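Local coordinates for adenosine deaminase 1 (Arthrobacter aurescens, PDB 3RYS), which probably catalyses the zinc-dependent hydrolytic deamination of adenine to hypoxanthine, a step of purine salvage, at residues G167-D171 and Y186-A190. Residues are numbered along the deposited sequence; the frame is centred on the assembly and turned at random.
Sequences GIGLD and YQRAA. With ADE (adenine), chain D.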
loop_
_atom_site.group_PDB
_atom_site.type_symbol
_atom_site.label_atom_id
_atom_site.label_comp_id
_atom_site.label_asym_id
_atom_site.label_seq_id
_atom_site.Cartn_x
_atom_site.Cartn_y
_atom_site.Cartn_z
ATOM N N GLY A 167 5.525 -0.739 -12.046
ATOM C CA GLY A 167 4.347 0.064 -12.299
ATOM C C GLY A 167 4.388 1.417 -11.620
ATOM O O GLY A 167 5.364 1.778 -10.960
ATOM N N ILE A 168 3.305 2.163 -11.776
ATOM C CA ILE A 168 3.230 3.525 -11.280
ATOM C C ILE A 168 1.994 3.688 -10.415
ATOM O O ILE A 168 0.973 3.040 -10.653
ATOM C CB ILE A 168 3.193 4.518 -12.453
ATOM C CG1 ILE A 168 4.581 4.621 -13.079
ATOM C CG2 ILE A 168 2.710 5.877 -12.009
ATOM C CD1 ILE A 168 4.737 5.804 -14.001
ATOM N N GLY A 169 2.094 4.540 -9.399
ATOM C CA GLY A 169 1.005 4.744 -8.465
ATOM C C GLY A 169 0.691 6.212 -8.286
ATOM O O GLY A 169 1.363 7.072 -8.845
ATOM N N LEU A 170 -0.332 6.498 -7.492
ATOM C CA LEU A 170 -0.781 7.866 -7.290
ATOM C C LEU A 170 -1.351 8.000 -5.881
ATOM O O LEU A 170 -2.368 7.395 -5.559
ATOM C CB LEU A 170 -1.832 8.219 -8.351
ATOM C CG LEU A 170 -2.187 9.669 -8.715
ATOM C CD1 LEU A 170 -3.285 10.206 -7.817
ATOM C CD2 LEU A 170 -0.966 10.587 -8.703
ATOM N N ASP A 171 -0.687 8.781 -5.035
ATOM C CA ASP A 171 -1.155 8.964 -3.667
ATOM C C ASP A 171 -1.009 10.406 -3.174
ATOM O O ASP A 171 -0.969 11.339 -3.977
ATOM C CB ASP A 171 -0.469 7.974 -2.712
ATOM C CG ASP A 171 1.040 8.133 -2.678
ATOM O OD1 ASP A 171 1.564 9.066 -3.320
ATOM O OD2 ASP A 171 1.708 7.324 -2.000
ATOM N N TYR A 186 0.095 9.079 -16.876
ATOM C CA TYR A 186 -0.296 7.682 -17.070
ATOM C C TYR A 186 -0.225 7.216 -18.524
ATOM O O TYR A 186 0.044 6.041 -18.791
ATOM C CB TYR A 186 -1.673 7.394 -16.456
ATOM C CG TYR A 186 -1.585 7.132 -14.975
ATOM C CD1 TYR A 186 -1.772 5.854 -14.461
ATOM C CD2 TYR A 186 -1.271 8.158 -14.091
ATOM C CE1 TYR A 186 -1.672 5.608 -13.100
ATOM C CE2 TYR A 186 -1.168 7.926 -12.734
ATOM C CZ TYR A 186 -1.370 6.652 -12.244
ATOM O OH TYR A 186 -1.266 6.423 -10.894
ATOM N N GLN A 187 -0.463 8.132 -19.460
ATOM C CA GLN A 187 -0.241 7.822 -20.867
ATOM C C GLN A 187 1.240 7.533 -21.087
ATOM O O GLN A 187 1.602 6.619 -21.826
ATOM C CB GLN A 187 -0.718 8.961 -21.767
ATOM C CG GLN A 187 -2.194 8.878 -22.131
ATOM C CD GLN A 187 -2.687 10.101 -22.894
ATOM O OE1 GLN A 187 -2.403 11.245 -22.521
ATOM N NE2 GLN A 187 -3.442 9.866 -23.962
ATOM N N ARG A 188 2.095 8.307 -20.425
ATOM C CA ARG A 188 3.536 8.072 -20.468
ATOM C C ARG A 188 3.890 6.680 -19.954
ATOM O O ARG A 188 4.592 5.922 -20.621
ATOM C CB ARG A 188 4.277 9.133 -19.651
ATOM C CG ARG A 188 5.012 10.177 -20.480
ATOM C CD ARG A 188 6.450 9.746 -20.739
ATOM N NE ARG A 188 6.514 8.375 -21.233
ATOM C CZ ARG A 188 7.624 7.774 -21.652
ATOM N NH1 ARG A 188 7.573 6.519 -22.086
ATOM N NH2 ARG A 188 8.783 8.424 -21.641
ATOM N N ALA A 189 3.393 6.358 -18.766
ATOM C CA ALA A 189 3.661 5.078 -18.124
ATOM C C ALA A 189 3.204 3.889 -18.966
ATOM O O ALA A 189 3.941 2.919 -19.125
ATOM C CB ALA A 189 3.004 5.035 -16.754
ATOM N N ALA A 190 1.985 3.958 -19.489
ATOM C CA ALA A 190 1.426 2.847 -20.256
ATOM C C ALA A 190 2.262 2.534 -21.493
ATOM O O ALA A 190 2.570 1.372 -21.765
ATOM C CB ALA A 190 -0.021 3.135 -20.644
HETATM N N9 ADE D . 0.351 8.297 1.222
HETATM C C8 ADE D . 0.703 7.223 1.997
HETATM N N7 ADE D . -0.311 6.474 2.377
HETATM C C5 ADE D . -1.408 7.109 1.810
HETATM C C6 ADE D . -2.789 6.819 1.836
HETATM N N6 ADE D . -3.302 5.769 2.488
HETATM N N1 ADE D . -3.619 7.651 1.166
HETATM C C2 ADE D . -3.095 8.701 0.517
HETATM N N3 ADE D . -1.817 9.078 0.418
HETATM C C4 ADE D . -1.019 8.233 1.095
#
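Ile168 meets the helix through two branches. CG1 sits beside the backbone N (chi1 -74°) and the chain then runs extended (chi2 -166°), bringing CD1 against Ala189 CB at 3.3 Å. The CG2 branch goes to Tyr186 instead and approaches its ring obliquely, 4.2 Å from CZ. A glycine in place of Ile168 would probably open a gap between the strand and Ala189 and leave the hydroxyl end of the Tyr186 ring less firmly packed. At Gly169 the strand offers only backbone. Gly169 C lies 3.3 Å from Tyr186 OH, but the phenol makes no hydrogen bond to this strand. Leu170 CB comes up to the rim of the ring, almost level with it, 3.2 Å from Tyr186 OH. The buried hydroxyl finds its acceptor in Ile197 O on the next strand, so the tyrosine spans both strands. Asp171 makes no contact with the helix segment; it belongs to the adenine pocket, where its CB is 3.6 Å from ADE N3. The contact is part of the apolar layer between strand and helix in a beta-alpha-beta unit of the TIM barrel. The two segments run nearly antiparallel, at 162°, with axes 9.2 Å apart. Strand 167-171 lies between parallel strands 135-143 and 195-200. Helix 183-191 covers its outer side, and Leu155 of helix 148-160 also packs on Ile168.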